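Local coordinates for lipoprotein (Colwellia psychrerythraea, PDB 3O0Y) that is of unknown function but is a putative lipoprotein, probably related to metallopeptidases, at residues A[135-139]-A[181-185]; A[562-566]-A[595-599]. All blocks are in the same frame, centred on the assembly; numbering follows the deposited sequence.

Contact 1: residues A[135-139]-A[181-185]; sequences PFIVN and IIEKQ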
ATOM      1  N   PRO A 135     -12.072   5.542   5.133  1.00  6.77           N
ATOM      2  CA  PRO A 135     -13.292   6.383   5.375  1.00  7.55           C
ATOM      3  C   PRO A 135     -14.311   6.425   4.269  1.00  8.12           C
ATOM      4  O   PRO A 135     -15.500   6.706   4.555  1.00  8.56           O
ATOM      5  CB  PRO A 135     -12.695   7.772   5.588  1.00  9.48           C
ATOM      6  CG  PRO A 135     -11.369   7.781   4.882  1.00  7.69           C
ATOM      7  CD  PRO A 135     -10.838   6.381   5.056  1.00  9.63           C
ATOM      8  N   PHE A 136     -13.914   6.222   3.017  1.00  7.46           N
ATOM      9  CA  PHE A 136     -14.821   6.446   1.863  1.00 10.07           C
ATOM     10  C   PHE A 136     -14.917   5.181   1.004  1.00  9.61           C
ATOM     11  O   PHE A 136     -13.946   4.824   0.282  1.00 10.68           O
ATOM     12  CB  PHE A 136     -14.347   7.633   1.072  1.00  9.61           C
ATOM     13  CG  PHE A 136     -14.205   8.894   1.910  1.00  8.47           C
ATOM     14  CD1 PHE A 136     -15.264   9.382   2.664  1.00 13.42           C
ATOM     15  CD2 PHE A 136     -13.004   9.551   1.987  1.00 11.43           C
ATOM     16  CE1 PHE A 136     -15.094  10.486   3.469  1.00 12.17           C
ATOM     17  CE2 PHE A 136     -12.838  10.681   2.814  1.00 15.92           C
ATOM     18  CZ  PHE A 136     -13.891  11.136   3.553  1.00 12.67           C
ATOM     19  N   ILE A 137     -16.039   4.472   1.147  1.00  7.98           N
ATOM     20  CA  ILE A 137     -16.175   3.152   0.498  1.00  9.49           C
ATOM     21  C   ILE A 137     -16.073   3.288  -1.014  1.00 10.40           C
ATOM     22  O   ILE A 137     -15.579   2.383  -1.672  1.00 10.30           O
ATOM     23  CB  ILE A 137     -17.402   2.385   0.995  1.00 10.53           C
ATOM     24  CG1 ILE A 137     -17.362   0.935   0.562  1.00  8.50           C
ATOM     25  CG2 ILE A 137     -18.752   3.165   0.580  1.00 11.38           C
ATOM     26  CD1 ILE A 137     -18.367   0.033   1.289  1.00 11.28           C
ATOM     27  N   VAL A 138     -16.550   4.415  -1.561  1.00 10.52           N
ATOM     28  CA  VAL A 138     -16.357   4.737  -2.959  1.00 11.00           C
ATOM     29  C   VAL A 138     -15.499   6.007  -3.025  1.00 10.63           C
ATOM     30  O   VAL A 138     -15.802   7.036  -2.458  1.00 10.70           O
ATOM     31  CB  VAL A 138     -17.710   4.961  -3.682  1.00 12.70           C
ATOM     32  CG1 VAL A 138     -17.484   5.420  -5.159  1.00 12.92           C
ATOM     33  CG2 VAL A 138     -18.658   3.697  -3.534  1.00 11.87           C
ATOM     34  N   ASN A 139     -14.362   5.888  -3.697  1.00  9.80           N
ATOM     35  CA  ASN A 139     -13.411   6.969  -3.805  1.00  9.15           C
ATOM     36  C   ASN A 139     -12.635   6.794  -5.125  1.00  9.83           C
ATOM     37  O   ASN A 139     -12.939   5.924  -5.918  1.00  9.22           O
ATOM     38  CB  ASN A 139     -12.506   7.030  -2.566  1.00  9.74           C
ATOM     39  CG  ASN A 139     -11.525   5.861  -2.467  1.00 10.48           C
ATOM     40  OD1 ASN A 139     -10.625   5.764  -3.289  1.00  9.42           O
ATOM     41  ND2 ASN A 139     -11.691   4.985  -1.479  1.00 12.36           N
ATOM     42  N   ILE A 181     -22.639  -1.948  -1.453  1.00 11.66           N
ATOM     43  CA  ILE A 181     -21.781  -0.732  -1.451  1.00 12.11           C
ATOM     44  C   ILE A 181     -22.628   0.527  -1.373  1.00 11.14           C
ATOM     45  O   ILE A 181     -22.419   1.417  -0.515  1.00 10.00           O
ATOM     46  CB  ILE A 181     -20.818  -0.688  -2.629  1.00 11.13           C
ATOM     47  CG1 ILE A 181     -19.762  -1.814  -2.457  1.00 11.78           C
ATOM     48  CG2 ILE A 181     -20.142   0.722  -2.770  1.00 12.01           C
ATOM     49  CD1 ILE A 181     -18.800  -1.959  -3.579  1.00 10.92           C
ATOM     50  N   ILE A 182     -23.670   0.589  -2.204  1.00 11.71           N
ATOM     51  CA  ILE A 182     -24.585   1.720  -2.141  1.00 11.77           C
ATOM     52  C   ILE A 182     -25.279   1.805  -0.829  1.00 12.07           C
ATOM     53  O   ILE A 182     -25.406   2.906  -0.264  1.00 11.72           O
ATOM     54  CB  ILE A 182     -25.631   1.655  -3.318  1.00 12.18           C
ATOM     55  CG1 ILE A 182     -24.891   1.879  -4.647  1.00 14.32           C
ATOM     56  CG2 ILE A 182     -26.765   2.663  -3.069  1.00 12.43           C
ATOM     57  CD1 ILE A 182     -25.666   1.365  -5.953  1.00 12.52           C
ATOM     58  N   GLU A 183     -25.713   0.675  -0.300  1.00 11.79           N
ATOM     59  CA  GLU A 183     -26.359   0.681   1.018  1.00 12.90           C
ATOM     60  C   GLU A 183     -25.459   1.261   2.095  1.00 12.62           C
ATOM     61  O   GLU A 183     -25.952   2.001   2.957  1.00 12.14           O
ATOM     62  CB  GLU A 183     -26.779  -0.732   1.415  1.00 14.84           C
ATOM     63  CG  GLU A 183     -27.816  -0.826   2.471  1.00 20.74           C
ATOM     64  CD  GLU A 183     -28.049  -2.277   2.892  1.00 24.65           C
ATOM     65  OE1 GLU A 183     -27.715  -3.217   2.078  1.00 23.02           O
ATOM     66  OE2 GLU A 183     -28.509  -2.441   4.070  1.00 27.55           O
ATOM     67  N   LYS A 184     -24.166   0.895   2.085  1.00 10.16           N
ATOM     68  CA  LYS A 184     -23.207   1.430   3.083  1.00  9.03           C
ATOM     69  C   LYS A 184     -22.904   2.918   2.853  1.00  9.81           C
ATOM     70  O   LYS A 184     -22.902   3.707   3.784  1.00 11.24           O
ATOM     71  CB  LYS A 184     -21.879   0.627   3.059  1.00  9.00           C
ATOM     72  CG  LYS A 184     -20.991   0.883   4.249  1.00 10.78           C
ATOM     73  CD  LYS A 184     -21.663   0.679   5.609  1.00 10.73           C
ATOM     74  CE  LYS A 184     -20.650   0.732   6.754  1.00 10.19           C
ATOM     75  NZ  LYS A 184     -19.851   1.970   6.844  1.00  8.94           N
ATOM     76  N   GLN A 185     -22.715   3.335   1.607  1.00  9.33           N
ATOM     77  CA  GLN A 185     -22.446   4.759   1.298  1.00  8.38           C
ATOM     78  C   GLN A 185     -23.652   5.635   1.763  1.00 10.24           C
ATOM     79  O   GLN A 185     -23.479   6.718   2.343  1.00  9.67           O
ATOM     80  CB  GLN A 185     -22.324   4.888  -0.183  1.00  8.34           C
ATOM     81  CG  GLN A 185     -21.855   6.287  -0.687  1.00 11.67           C
ATOM     82  CD  GLN A 185     -21.867   6.385  -2.204  1.00 13.75           C
ATOM     83  OE1 GLN A 185     -22.912   6.158  -2.840  1.00 13.35           O
ATOM     84  NE2 GLN A 185     -20.745   6.802  -2.783  1.00 10.43           N
TER
HETATM   85  O   HOH W   1     -18.267   7.077  -0.985  1.00 11.87           O
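A buried loop-on-helix contact joins residues 135-139, in the irregular chain between strand 126-128 and helix 144-154, to residues 181-185 on helix 174-190. Two neighbouring aliphatic residues of the loop, I137 and V138, direct their CA-to-CB bonds toward the helix. I137 gives up the most surface: its CD1 lies 4.0 Å from CB of K184, and its CG2 is 4.0 Å from CB of Q185. Beside it, V138 CG2 meets I181 CG2 at 3.4 Å, a tight contact between methyl groups. Branched aliphatic side chains suit this seam because they fill it without leaving polar atoms to be satisfied. In this largely helical protein the loop fills a space among helices, V138 also touching helices 197-210 and 236-268. K184 offers its aliphatic stem, while its NZ reaches past the contact to the carbonyl oxygen of G125 and to D188. Q185 packs its CB against I137, and its NE2 donates to a water, 3.1 Å from the water oxygen, which in turn donates to O of V138 at 2.9 Å. The loop's shape is held from within: N139 ND2 donates to O of F136 at 2.9 Å, and OD1 accepts from the backbone of I141 and N142. The one polar link is the water between V138 O and the side chain of Q185, so adhesion rests chiefly on shape and the exclusion of solvent.

Contact 2: residues A[562-566]-A[595-599]; sequences KILSL and MAVLS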
ATOM      1  N   LYS A 562      11.924   6.490  13.317  1.00  7.70           N
ATOM      2  CA  LYS A 562      11.961   5.600  14.485  1.00  7.86           C
ATOM      3  C   LYS A 562      12.990   4.517  14.272  1.00  6.12           C
ATOM      4  O   LYS A 562      13.741   4.247  15.194  1.00  7.11           O
ATOM      5  CB  LYS A 562      10.614   4.972  14.751  1.00  7.69           C
ATOM      6  CG  LYS A 562      10.558   4.069  15.995  1.00 10.11           C
ATOM      7  CD  LYS A 562      10.985   4.813  17.258  1.00 13.92           C
ATOM      8  CE  LYS A 562      10.918   3.879  18.510  1.00 16.73           C
ATOM      9  NZ  LYS A 562      11.281   4.542  19.783  1.00 16.45           N
ATOM     10  N   ILE A 563      13.026   3.921  13.074  1.00  8.29           N
ATOM     11  CA  ILE A 563      14.072   2.933  12.741  1.00  5.59           C
ATOM     12  C   ILE A 563      15.451   3.527  12.929  1.00  6.48           C
ATOM     13  O   ILE A 563      16.303   2.922  13.562  1.00  7.15           O
ATOM     14  CB  ILE A 563      13.904   2.294  11.293  1.00  6.75           C
ATOM     15  CG1 ILE A 563      12.577   1.515  11.264  1.00  7.41           C
ATOM     16  CG2 ILE A 563      15.216   1.458  10.987  1.00  7.29           C
ATOM     17  CD1 ILE A 563      12.087   1.159   9.807  1.00  6.99           C
ATOM     18  N   LEU A 564      15.694   4.726  12.408  1.00  6.96           N
ATOM     19  CA  LEU A 564      16.957   5.388  12.578  1.00  7.61           C
ATOM     20  C   LEU A 564      17.288   5.748  14.054  1.00  6.93           C
ATOM     21  O   LEU A 564      18.464   5.642  14.501  1.00  7.10           O
ATOM     22  CB  LEU A 564      16.994   6.626  11.674  1.00  7.32           C
ATOM     23  CG  LEU A 564      17.222   6.384  10.186  1.00  6.45           C
ATOM     24  CD1 LEU A 564      17.126   7.720   9.443  1.00 12.74           C
ATOM     25  CD2 LEU A 564      18.630   5.752  10.004  1.00  8.77           C
ATOM     26  N   SER A 565      16.278   6.125  14.821  1.00  7.19           N
ATOM     27  CA  SER A 565      16.465   6.421  16.238  1.00  8.80           C
ATOM     28  C   SER A 565      16.876   5.165  17.018  1.00 10.37           C
ATOM     29  O   SER A 565      17.815   5.199  17.837  1.00 10.02           O
ATOM     30  CB  SER A 565      15.148   6.942  16.806  1.00 11.61           C
ATOM     31  OG  SER A 565      15.338   7.202  18.186  1.00 16.74           O
ATOM     32  N   LEU A 566      16.241   4.031  16.686  1.00  9.38           N
ATOM     33  CA  LEU A 566      16.646   2.765  17.236  1.00  6.46           C
ATOM     34  C   LEU A 566      18.048   2.377  16.871  1.00  7.41           C
ATOM     35  O   LEU A 566      18.782   1.843  17.715  1.00  7.85           O
ATOM     36  CB  LEU A 566      15.608   1.668  16.931  1.00  6.62           C
ATOM     37  CG  LEU A 566      14.223   1.809  17.622  1.00  6.78           C
ATOM     38  CD1 LEU A 566      13.312   0.803  16.874  1.00  8.21           C
ATOM     39  CD2 LEU A 566      14.297   1.494  19.179  1.00  6.37           C
ATOM     40  N   MET A 595       5.875  -0.158  16.321  1.00  7.99           N
ATOM     41  CA  MET A 595       7.095   0.375  16.865  1.00  8.79           C
ATOM     42  C   MET A 595       7.438  -0.066  18.282  1.00  9.42           C
ATOM     43  O   MET A 595       8.613  -0.301  18.597  1.00  8.28           O
ATOM     44  CB  MET A 595       7.173   1.898  16.667  1.00  8.69           C
ATOM     45  CG  MET A 595       7.323   2.349  15.084  1.00 12.95           C
ATOM     46  SD  MET A 595       8.763   1.800  14.117  1.00  5.92           S
ATOM     47  CE  MET A 595       7.935   0.389  13.285  1.00  8.72           C
ATOM     48  N   ALA A 596       6.429  -0.214  19.135  1.00  9.38           N
ATOM     49  CA  ALA A 596       6.688  -0.607  20.518  1.00 10.20           C
ATOM     50  C   ALA A 596       7.292  -2.023  20.571  1.00  9.47           C
ATOM     51  O   ALA A 596       8.191  -2.280  21.378  1.00  7.99           O
ATOM     52  CB  ALA A 596       5.419  -0.557  21.335  1.00 10.77           C
ATOM     53  N   VAL A 597       6.873  -2.901  19.662  1.00  7.35           N
ATOM     54  CA  VAL A 597       7.385  -4.251  19.644  1.00  6.86           C
ATOM     55  C   VAL A 597       8.785  -4.266  18.999  1.00  6.44           C
ATOM     56  O   VAL A 597       9.674  -4.984  19.467  1.00  6.16           O
ATOM     57  CB  VAL A 597       6.428  -5.194  18.895  1.00 10.45           C
ATOM     58  CG1 VAL A 597       7.057  -6.563  18.704  1.00  7.97           C
ATOM     59  CG2 VAL A 597       5.112  -5.318  19.649  1.00  8.86           C
ATOM     60  N   LEU A 598       8.964  -3.532  17.914  1.00  7.49           N
ATOM     61  CA  LEU A 598      10.301  -3.392  17.317  1.00  7.03           C
ATOM     62  C   LEU A 598      11.284  -2.884  18.416  1.00  7.33           C
ATOM     63  O   LEU A 598      12.377  -3.423  18.544  1.00  8.25           O
ATOM     64  CB  LEU A 598      10.254  -2.420  16.134  1.00  7.44           C
ATOM     65  CG  LEU A 598      11.621  -2.187  15.438  1.00  8.89           C
ATOM     66  CD1 LEU A 598      12.254  -3.495  14.947  1.00  9.51           C
ATOM     67  CD2 LEU A 598      11.432  -1.179  14.274  1.00  9.59           C
ATOM     68  N   SER A 599      10.861  -1.921  19.251  1.00  7.61           N
ATOM     69  CA  SER A 599      11.812  -1.374  20.277  1.00  8.53           C
ATOM     70  C   SER A 599      12.139  -2.486  21.295  1.00  7.14           C
ATOM     71  O   SER A 599      13.275  -2.591  21.739  1.00  7.58           O
ATOM     72  CB  SER A 599      11.309  -0.139  21.043  1.00 11.76           C
ATOM     73  OG  SER A 599      10.862   0.841  20.082  1.00 16.23           O
TER
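Apolar packing joins I563 and L566 on helix 555-574 to L598 on helix 595-608. L566 points toward the opposing helix and brings CD1 to 3.7 Å from CG of L598, while I563, set sideways, makes a looser contact with CG1 at 4.2 Å from CD2 of L598. Medium-sized branched side chains meeting from both sides span the 11.1 Å between the segment axes. These are two nearly parallel helices, their N-to-C directions 17° apart, because the short helix 580-588 and its loops carry the chain back between them. Matched spacing follows: K562 faces M595, and one turn on L566 faces S599, with CA atoms 7.5 and 7.1 Å apart. The second group of contacts pairs aliphatic carbon with sulfur or oxygen. K562 CG touches SD of M595 at 3.4 Å, so the lysine uses its hydrocarbon stem, and its CE lies 3.4 Å from OG of S599; L566 CD2 approaches the same OG at 3.6 Å. Side-chain hydrogen bonding stays within the second helix, where S599 OG donates to O of M595 at 2.9 Å. That bond lets a small hydroxyl sit against carbon neighbours with its proton satisfied. At the start of this helix, N of M595 donates to D297; M595 and I563 also touch helix 467-483, at Y469 and Y476.

Contact 1 and contact 2 share no helix or loop: they follow one another along the chain, with centres 35 Å apart and nearest atoms about 21 Å apart. Measured between centres, contact 1 lies 20 Å and contact 2 lies 21 Å from the middle of the chain. All the touching residues of contact 1 are buried, whereas K562 and S599 of contact 2 are partly exposed. The architecture differs too, an irregular loop against a helix in the first and two near-parallel helices in the second. Accordingly, the loop of contact 1 presents a carbonyl that accepts from a bridging water, whereas the two helices of contact 2 meet through side chains.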